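Local coordinates for protein 4-carboxymuconolactone decarboxylase (Sinorhizobium meliloti, PDB 4G9Q) that is of unproven function but belongs to the carboxymuconolactone decarboxylase family, whose members are often assigned peroxiredoxin activity, and forms an all-helical trimer, at residues R74-V79 against R201-V206; A82-R87 against A209-V214; S108-T113 against L192-L198. All coordinates share one frame; numbering follows the deposited sequence.

Contact 1: residues R74-V79 against R201-V206; sequences RDRSLV and RDRSLV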
loop_
_atom_site.group_PDB
_atom_site.type_symbol
_atom_site.label_atom_id
_atom_site.label_comp_id
_atom_site.label_asym_id
_atom_site.label_seq_id
_atom_site.Cartn_x
_atom_site.Cartn_y
_atom_site.Cartn_z
ATOM N N ARG A 74 0.721 21.111 -16.151
ATOM C CA ARG A 74 1.242 19.968 -16.899
ATOM C C ARG A 74 2.057 19.050 -15.982
ATOM O O ARG A 74 1.829 17.835 -15.948
ATOM C CB ARG A 74 2.075 20.449 -18.095
ATOM C CG ARG A 74 2.642 19.341 -18.997
ATOM C CD ARG A 74 3.991 18.859 -18.498
ATOM N NE ARG A 74 4.715 18.060 -19.490
ATOM C CZ ARG A 74 5.969 17.648 -19.336
ATOM N NH1 ARG A 74 6.643 17.951 -18.231
ATOM N NH2 ARG A 74 6.554 16.933 -20.288
ATOM N N ASP A 75 2.994 19.635 -15.236
ATOM C CA ASP A 75 3.838 18.856 -14.331
ATOM C C ASP A 75 3.022 18.272 -13.186
ATOM O O ASP A 75 3.254 17.136 -12.784
ATOM C CB ASP A 75 4.985 19.698 -13.770
ATOM C CG ASP A 75 6.069 19.981 -14.795
ATOM O OD1 ASP A 75 6.233 19.192 -15.747
ATOM O OD2 ASP A 75 6.768 21.004 -14.643
ATOM N N ARG A 76 2.072 19.048 -12.666
ATOM C CA ARG A 76 1.178 18.542 -11.616
ATOM C C ARG A 76 0.365 17.338 -12.097
ATOM O O ARG A 76 0.134 16.394 -11.339
ATOM C CB ARG A 76 0.258 19.643 -11.080
ATOM C CG ARG A 76 0.971 20.604 -10.158
ATOM C CD ARG A 76 0.052 21.700 -9.625
ATOM N NE ARG A 76 0.882 22.758 -9.054
ATOM C CZ ARG A 76 1.332 22.770 -7.803
ATOM N NH1 ARG A 76 1.007 21.796 -6.955
ATOM N NH2 ARG A 76 2.102 23.768 -7.396
ATOM N N SER A 77 -0.056 17.369 -13.359
ATOM C CA SER A 77 -0.768 16.230 -13.939
ATOM C C SER A 77 0.104 14.969 -13.984
ATOM O O SER A 77 -0.365 13.884 -13.639
ATOM C CB SER A 77 -1.313 16.572 -15.328
ATOM O OG SER A 77 -2.459 17.405 -15.239
ATOM N N LEU A 78 1.367 15.113 -14.387
ATOM C CA LEU A 78 2.302 13.985 -14.383
ATOM C C LEU A 78 2.513 13.423 -12.979
ATOM O O LEU A 78 2.511 12.207 -12.784
ATOM C CB LEU A 78 3.648 14.377 -14.999
ATOM C CG LEU A 78 3.719 14.396 -16.528
ATOM C CD1 LEU A 78 5.024 15.049 -16.958
ATOM C CD2 LEU A 78 3.589 12.988 -17.113
ATOM N N VAL A 79 2.690 14.317 -12.009
ATOM C CA VAL A 79 2.863 13.933 -10.604
ATOM C C VAL A 79 1.632 13.189 -10.078
ATOM O O VAL A 79 1.752 12.176 -9.375
ATOM C CB VAL A 79 3.159 15.172 -9.730
ATOM C CG1 VAL A 79 3.062 14.847 -8.243
ATOM C CG2 VAL A 79 4.547 15.729 -10.062
ATOM N N ARG A 201 14.202 14.552 -17.395
ATOM C CA ARG A 201 13.608 15.337 -16.310
ATOM C C ARG A 201 12.234 14.804 -15.901
ATOM O O ARG A 201 11.935 14.676 -14.710
ATOM C CB ARG A 201 13.483 16.801 -16.727
ATOM C CG ARG A 201 12.827 17.683 -15.680
ATOM C CD ARG A 201 11.935 18.689 -16.368
ATOM N NE ARG A 201 11.308 19.630 -15.444
ATOM C CZ ARG A 201 10.004 19.688 -15.191
ATOM N NH1 ARG A 201 9.158 18.850 -15.780
ATOM N NH2 ARG A 201 9.542 20.605 -14.350
ATOM N N ASP A 202 11.405 14.508 -16.901
ATOM C CA ASP A 202 10.046 14.030 -16.673
ATOM C C ASP A 202 10.013 12.589 -16.169
ATOM O O ASP A 202 9.161 12.239 -15.353
ATOM C CB ASP A 202 9.211 14.170 -17.945
ATOM C CG ASP A 202 9.033 15.616 -18.366
ATOM O OD1 ASP A 202 8.838 16.474 -17.481
ATOM O OD2 ASP A 202 9.081 15.899 -19.581
ATOM N N ARG A 203 10.933 11.758 -16.655
ATOM C CA ARG A 203 11.036 10.382 -16.161
ATOM C C ARG A 203 11.448 10.375 -14.688
ATOM O O ARG A 203 10.921 9.600 -13.892
ATOM C CB ARG A 203 12.004 9.556 -17.011
ATOM C CG ARG A 203 11.881 8.051 -16.788
ATOM C CD ARG A 203 12.817 7.256 -17.700
ATOM N NE ARG A 203 12.477 7.405 -19.118
ATOM C CZ ARG A 203 11.550 6.690 -19.755
ATOM N NH1 ARG A 203 10.838 5.765 -19.114
ATOM N NH2 ARG A 203 11.326 6.911 -21.043
ATOM N N SER A 204 12.376 11.258 -14.330
ATOM C CA SER A 204 12.778 11.418 -12.936
ATOM C C SER A 204 11.627 11.972 -12.097
ATOM O O SER A 204 11.423 11.538 -10.960
ATOM C CB SER A 204 14.006 12.322 -12.834
ATOM O OG SER A 204 15.165 11.637 -13.293
ATOM N N LEU A 205 10.882 12.923 -12.664
ATOM C CA LEU A 205 9.707 13.493 -11.998
ATOM C C LEU A 205 8.685 12.409 -11.631
ATOM O O LEU A 205 8.237 12.336 -10.487
ATOM C CB LEU A 205 9.058 14.579 -12.869
ATOM C CG LEU A 205 7.790 15.250 -12.326
ATOM C CD1 LEU A 205 8.076 15.947 -10.998
ATOM C CD2 LEU A 205 7.220 16.233 -13.337
ATOM N N VAL A 206 8.322 11.570 -12.598
ATOM C CA VAL A 206 7.353 10.504 -12.325
ATOM C C VAL A 206 7.900 9.482 -11.319
ATOM O O VAL A 206 7.150 8.967 -10.489
ATOM C CB VAL A 206 6.802 9.814 -13.614
ATOM C CG1 VAL A 206 5.959 10.795 -14.440
ATOM C CG2 VAL A 206 7.902 9.221 -14.461
#
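R74 and R201 each reach across to the aspartate of the other helix. R74 grips D202 end-on, with NH1 2.7 Å from OD1 and NH2 2.8 Å from OD2. The R74 chain bends at chi2 (-88°), which brings the guanidinium up to D202. The two flat groups are 66° apart, and the nitrogens come from above the carboxylate plane. R201 returns the grip on D75, with NH1 2.9 Å from OD1 and NH2 2.8 Å from OD2. Each arginine also bonds the aspartate next to it in sequence through NH1. OD1 of D75 and OD1 of D202, 4.1 Å apart, thus each accept from both arginines. The shared N-H groups probably offset their repulsion. Both segments read RDRSLV, each in one of the chain's two carboxymuconolactone decarboxylase family regions, and the paired bridges form a reciprocal cross-link between two helices that probably correspond to each other. The segment directions differ by 47°. This charged end is the looser side, where both arginines are partly exposed. The other end is buried and apolar. There the backbones close in until the CA atoms of V79 and V206 are 5.9 Å apart. V79 CG2 meets L205 CD1 at 3.7 Å, the two side chains crossing at about a right angle. V240 of helix 234-248 touches both. L78 CD1 lies against one face of the R74 guanidinium. R74 also salt-bridges E109, and an alanine here would probably leave the D202 carboxylate without its two-pronged mate, deprive E109 of a salt-bridge partner and open a gap beside L78 CD1.

Contact 2: residues A82-R87 against A209-V214; sequences AALIAR and AALISV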
loop_
_atom_site.group_PDB
_atom_site.type_symbol
_atom_site.label_atom_id
_atom_site.label_comp_id
_atom_site.label_asym_id
_atom_site.label_seq_id
_atom_site.Cartn_x
_atom_site.Cartn_y
_atom_site.Cartn_z
ATOM N N ALA A 82 1.249 9.681 -11.694
ATOM C CA ALA A 82 2.232 8.791 -11.068
ATOM C C ALA A 82 1.769 8.337 -9.679
ATOM O O ALA A 82 1.851 7.148 -9.349
ATOM C CB ALA A 82 3.599 9.457 -11.010
ATOM N N ALA A 83 1.249 9.274 -8.883
ATOM C CA ALA A 83 0.741 8.955 -7.543
ATOM C C ALA A 83 -0.420 7.953 -7.579
ATOM O O ALA A 83 -0.431 6.968 -6.821
ATOM C CB ALA A 83 0.322 10.223 -6.818
ATOM N N LEU A 84 -1.387 8.201 -8.464
ATOM C CA LEU A 84 -2.563 7.335 -8.595
ATOM C C LEU A 84 -2.177 5.934 -9.041
ATOM O O LEU A 84 -2.712 4.949 -8.530
ATOM C CB LEU A 84 -3.583 7.937 -9.564
ATOM C CG LEU A 84 -4.206 9.270 -9.137
ATOM C CD1 LEU A 84 -5.024 9.843 -10.271
ATOM C CD2 LEU A 84 -5.058 9.134 -7.889
ATOM N N ILE A 85 -1.245 5.844 -9.989
ATOM C CA ILE A 85 -0.740 4.542 -10.438
ATOM C C ILE A 85 -0.054 3.806 -9.287
ATOM O O ILE A 85 -0.400 2.659 -8.990
ATOM C CB ILE A 85 0.212 4.656 -11.650
ATOM C CG1 ILE A 85 -0.546 5.205 -12.863
ATOM C CG2 ILE A 85 0.845 3.274 -11.993
ATOM C CD1 ILE A 85 0.346 5.595 -14.033
ATOM N N ALA A 86 0.895 4.479 -8.634
ATOM C CA ALA A 86 1.687 3.861 -7.564
ATOM C C ALA A 86 0.826 3.383 -6.390
ATOM O O ALA A 86 1.114 2.346 -5.778
ATOM C CB ALA A 86 2.752 4.838 -7.072
ATOM N N ARG A 87 -0.233 4.132 -6.095
ATOM C CA ARG A 87 -1.072 3.865 -4.923
ATOM C C ARG A 87 -2.271 2.963 -5.201
ATOM O O ARG A 87 -3.113 2.752 -4.321
ATOM C CB ARG A 87 -1.531 5.178 -4.292
ATOM C CG ARG A 87 -0.398 5.963 -3.664
ATOM C CD ARG A 87 -0.873 7.304 -3.130
ATOM N NE ARG A 87 -1.897 7.163 -2.095
ATOM C CZ ARG A 87 -1.661 6.871 -0.817
ATOM N NH1 ARG A 87 -0.427 6.663 -0.378
ATOM N NH2 ARG A 87 -2.676 6.773 0.032
ATOM N N ALA A 209 7.782 10.987 -7.792
ATOM C CA ALA A 209 6.370 11.036 -7.391
ATOM C C ALA A 209 5.875 9.664 -6.939
ATOM O O ALA A 209 5.232 9.541 -5.891
ATOM C CB ALA A 209 5.495 11.586 -8.526
ATOM N N ALA A 210 6.198 8.635 -7.719
ATOM C CA ALA A 210 5.788 7.269 -7.397
ATOM C C ALA A 210 6.405 6.776 -6.086
ATOM O O ALA A 210 5.739 6.093 -5.306
ATOM C CB ALA A 210 6.136 6.326 -8.538
ATOM N N LEU A 211 7.672 7.126 -5.857
ATOM C CA LEU A 211 8.393 6.718 -4.645
ATOM C C LEU A 211 7.818 7.378 -3.402
ATOM O O LEU A 211 7.554 6.708 -2.398
ATOM C CB LEU A 211 9.881 7.080 -4.745
ATOM C CG LEU A 211 10.727 6.359 -5.794
ATOM C CD1 LEU A 211 12.123 6.969 -5.853
ATOM C CD2 LEU A 211 10.797 4.875 -5.513
ATOM N N ILE A 212 7.638 8.692 -3.476
ATOM C CA ILE A 212 7.077 9.459 -2.361
ATOM C C ILE A 212 5.679 8.943 -2.024
ATOM O O ILE A 212 5.322 8.811 -0.850
ATOM C CB ILE A 212 7.064 10.981 -2.661
ATOM C CG1 ILE A 212 8.499 11.520 -2.747
ATOM C CG2 ILE A 212 6.290 11.749 -1.583
ATOM C CD1 ILE A 212 8.617 12.885 -3.404
ATOM N N SER A 213 4.912 8.609 -3.063
ATOM C CA SER A 213 3.502 8.239 -2.908
ATOM C C SER A 213 3.260 6.959 -2.120
ATOM O O SER A 213 2.153 6.736 -1.613
ATOM C CB SER A 213 2.822 8.154 -4.276
ATOM O OG SER A 213 2.740 9.445 -4.839
ATOM N N VAL A 214 4.289 6.122 -2.025
ATOM C CA VAL A 214 4.198 4.870 -1.279
ATOM C C VAL A 214 5.253 4.792 -0.164
ATOM O O VAL A 214 5.498 3.720 0.396
ATOM C CB VAL A 214 4.257 3.628 -2.208
ATOM C CG1 VAL A 214 3.069 3.622 -3.192
ATOM C CG2 VAL A 214 5.584 3.562 -2.956
#
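The carbonyl oxygen of A209 is gripped twice by S213, the residue that presses on A83 across the contact. S213 OG donates to A209 O at 2.7 Å, from above the carbonyl plane. S213 N donates to the same oxygen from the opposite face in the ordinary helical bond. The chi1 of S213 (-68°) sets OG beside its backbone N, so the hydroxyl folds back onto its own helix. In that position OG packs against the methyl of A83, 3.2 Å from its CB. The one hydrogen bond between the segments comes near the helix ends. R87 NH1 reaches S213 O at 2.9 Å, with the acceptor in the guanidinium plane and the donor almost in line with the C=O bond (171°). The R87 chain runs alongside S213 on the way, with CG 3.9 Å from S213 CB. R87 NE is held by E89, so the guanidinium is fixed at two points. V214 CG1 sits 3.5 Å from A86 O. Further back the contact is made of methyl groups. A82 CB meets A209 CB at 3.8 Å, and A86 CB meets A210 CB at 4.0 Å. L117 of helix 107-120 covers A82 and A210, while L244 of helix 234-248 covers A83 and S213. Small residues let the axes of segments 82-86 and 209-213 approach to 8.1 Å. They cross at -51°, close to the value expected for ridges-into-grooves packing with ridges of residues four apart, such as A82 and A86 against A209 and S213, in this all-helical fold.

Contact 3: residues S108-T113 against L192-L198; sequences SEISET and LWLRPDL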
loop_
_atom_site.group_PDB
_atom_site.type_symbol
_atom_site.label_atom_id
_atom_site.label_comp_id
_atom_site.label_asym_id
_atom_site.label_seq_id
_atom_site.Cartn_x
_atom_site.Cartn_y
_atom_site.Cartn_z
ATOM N N SER A 108 1.682 10.163 -25.559
ATOM C CA SER A 108 2.901 9.349 -25.522
ATOM C C SER A 108 3.582 9.408 -24.153
ATOM O O SER A 108 4.208 8.436 -23.724
ATOM C CB SER A 108 3.871 9.772 -26.629
ATOM O OG SER A 108 4.272 11.121 -26.480
ATOM N N GLU A 109 3.449 10.544 -23.472
ATOM C CA GLU A 109 4.025 10.723 -22.133
ATOM C C GLU A 109 3.245 9.935 -21.072
ATOM O O GLU A 109 3.840 9.343 -20.166
ATOM C CB GLU A 109 4.119 12.207 -21.788
ATOM C CG GLU A 109 5.207 12.931 -22.596
ATOM C CD GLU A 109 5.170 14.436 -22.432
ATOM O OE1 GLU A 109 4.065 14.995 -22.279
ATOM O OE2 GLU A 109 6.252 15.063 -22.467
ATOM N N ILE A 110 1.920 9.910 -21.203
ATOM C CA ILE A 110 1.073 9.091 -20.333
ATOM C C ILE A 110 1.390 7.618 -20.580
ATOM O O ILE A 110 1.598 6.854 -19.637
ATOM C CB ILE A 110 -0.440 9.382 -20.554
ATOM C CG1 ILE A 110 -0.741 10.840 -20.191
ATOM C CG2 ILE A 110 -1.315 8.398 -19.757
ATOM C CD1 ILE A 110 -2.197 11.259 -20.355
ATOM N N SER A 111 1.444 7.243 -21.856
ATOM C CA SER A 111 1.819 5.896 -22.276
ATOM C C SER A 111 3.140 5.466 -21.638
ATOM O O SER A 111 3.247 4.363 -21.068
ATOM C CB SER A 111 1.920 5.849 -23.808
ATOM O OG SER A 111 2.224 4.547 -24.259
ATOM N N GLU A 112 4.140 6.343 -21.715
ATOM C CA GLU A 112 5.468 6.026 -21.187
ATOM C C GLU A 112 5.502 5.990 -19.660
ATOM O O GLU A 112 6.253 5.209 -19.076
ATOM C CB GLU A 112 6.520 6.993 -21.745
ATOM C CG GLU A 112 7.970 6.601 -21.440
ATOM C CD GLU A 112 8.404 5.296 -22.097
ATOM O OE1 GLU A 112 7.650 4.745 -22.937
ATOM O OE2 GLU A 112 9.510 4.819 -21.771
ATOM N N THR A 113 4.676 6.815 -19.014
ATOM C CA THR A 113 4.602 6.811 -17.549
ATOM C C THR A 113 4.129 5.449 -17.040
ATOM O O THR A 113 4.679 4.906 -16.075
ATOM C CB THR A 113 3.690 7.942 -17.031
ATOM O OG1 THR A 113 4.271 9.197 -17.396
ATOM C CG2 THR A 113 3.546 7.885 -15.506
ATOM N N LEU A 192 15.308 1.314 -20.263
ATOM C CA LEU A 192 14.186 2.129 -19.786
ATOM C C LEU A 192 14.533 3.617 -19.642
ATOM O O LEU A 192 13.800 4.477 -20.145
ATOM C CB LEU A 192 13.617 1.566 -18.465
ATOM C CG LEU A 192 12.354 2.233 -17.888
ATOM C CD1 LEU A 192 11.144 2.037 -18.790
ATOM C CD2 LEU A 192 12.071 1.700 -16.484
ATOM N N TRP A 193 15.655 3.910 -18.986
ATOM C CA TRP A 193 16.059 5.287 -18.693
ATOM C C TRP A 193 16.537 6.052 -19.922
ATOM O O TRP A 193 16.615 7.279 -19.897
ATOM C CB TRP A 193 17.106 5.328 -17.570
ATOM C CG TRP A 193 16.457 5.196 -16.228
ATOM C CD1 TRP A 193 16.341 4.066 -15.477
ATOM C CD2 TRP A 193 15.796 6.234 -15.501
ATOM N NE1 TRP A 193 15.655 4.338 -14.312
ATOM C CE2 TRP A 193 15.308 5.662 -14.303
ATOM C CE3 TRP A 193 15.584 7.599 -15.734
ATOM C CZ2 TRP A 193 14.610 6.409 -13.342
ATOM C CZ3 TRP A 193 14.887 8.342 -14.778
ATOM C CH2 TRP A 193 14.414 7.739 -13.597
ATOM N N LEU A 194 16.828 5.320 -20.995
ATOM C CA LEU A 194 17.251 5.923 -22.262
ATOM C C LEU A 194 16.122 6.017 -23.291
ATOM O O LEU A 194 16.313 6.553 -24.391
ATOM C CB LEU A 194 18.432 5.135 -22.840
ATOM C CG LEU A 194 19.612 4.923 -21.888
ATOM C CD1 LEU A 194 20.680 4.062 -22.556
ATOM C CD2 LEU A 194 20.195 6.259 -21.393
ATOM N N ARG A 195 14.943 5.506 -22.945
ATOM C CA ARG A 195 13.794 5.610 -23.837
ATOM C C ARG A 195 13.377 7.078 -23.984
ATOM O O ARG A 195 13.230 7.784 -22.987
ATOM C CB ARG A 195 12.645 4.731 -23.339
ATOM C CG ARG A 195 12.883 3.230 -23.564
ATOM C CD ARG A 195 11.802 2.383 -22.877
ATOM N NE ARG A 195 10.461 2.746 -23.339
ATOM C CZ ARG A 195 9.871 2.257 -24.428
ATOM N NH1 ARG A 195 10.481 1.350 -25.189
ATOM N NH2 ARG A 195 8.657 2.674 -24.754
ATOM N N PRO A 196 13.225 7.557 -25.231
ATOM C CA PRO A 196 13.021 9.004 -25.425
ATOM C C PRO A 196 11.605 9.538 -25.162
ATOM O O PRO A 196 11.402 10.756 -25.152
ATOM C CB PRO A 196 13.402 9.212 -26.900
ATOM C CG PRO A 196 13.074 7.897 -27.551
ATOM C CD PRO A 196 13.458 6.855 -26.511
ATOM N N ASP A 197 10.646 8.646 -24.929
ATOM C CA ASP A 197 9.231 9.023 -24.853
ATOM C C ASP A 197 8.881 9.840 -23.602
ATOM O O ASP A 197 7.842 10.501 -23.553
ATOM C CB ASP A 197 8.356 7.778 -24.999
ATOM C CG ASP A 197 8.857 6.855 -26.106
ATOM O OD1 ASP A 197 8.296 6.923 -27.221
ATOM O OD2 ASP A 197 9.839 6.101 -25.868
ATOM N N LEU A 198 9.754 9.792 -22.600
ATOM C CA LEU A 198 9.784 10.807 -21.553
ATOM C C LEU A 198 11.160 11.435 -21.575
ATOM O O LEU A 198 12.171 10.726 -21.645
ATOM C CB LEU A 198 9.540 10.198 -20.170
ATOM C CG LEU A 198 8.122 9.785 -19.781
ATOM C CD1 LEU A 198 8.151 8.916 -18.520
ATOM C CD2 LEU A 198 7.199 10.999 -19.606
HETATM O O HOH W 1 6.774 11.261 -25.879
#
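A bend at chi2 of E112 (65°) and another at chi3 of R195 (57°) turn the carboxylate and the guanidinium to meet edge to edge. R195 grips side-on. Its NE is 2.8 Å from E112 OE2, and its NH2 is 2.9 Å from E112 OE1. Both oxygens use their syn lone pairs, and the two planes are only 17° apart. R203 also salt-bridges E112 OE2. R195 is steadied in turn by the carbonyls of A149 and V150. This bidentate salt bridge ties helix 107-120 to the loop between helices 178-192 and 200-213, at the last residue of the type I turn L192-R195. D197 OD2 lies 3.9 Å from E112 OE1. Nearby R195 probably eases that repulsion, and D197 OD1 is bonded to A149 N. Next to the charged groups, L198 CG packs on E112 CG at 3.6 Å. The two L198 methyls spread apart: CD1 lies against E112 and T113, CD2 against E109. T113 OG1 donates to E109 O at 2.8 Å. At the start of the helix segment, a water joins S108 OG to D197 O. Y56 of the third subunit packs on R195.

Contacts 1 and 2 join the same two helices, 73-86 and 200-213, with centres about 11 Å apart. They meet where V206 O lies 3.6 Å from A82 CB. Contact 3 adds helix 107-120 and the loop leading into helix 200-213. Its centre is 11 Å from that of contact 1 and 17 Å from that of contact 2. R203 couples contacts 1 and 3: its NH2 is 2.9 Å from E112 OE2 and 2.9 Å from R195 O. E109, held also by the backbone N of K106, is a second tie through R74. Contact 2 meets contact 3 lightly, with I85 CD1 4.2 Å from T113 CG2. Contact 3 nests within the loops closed by the other two.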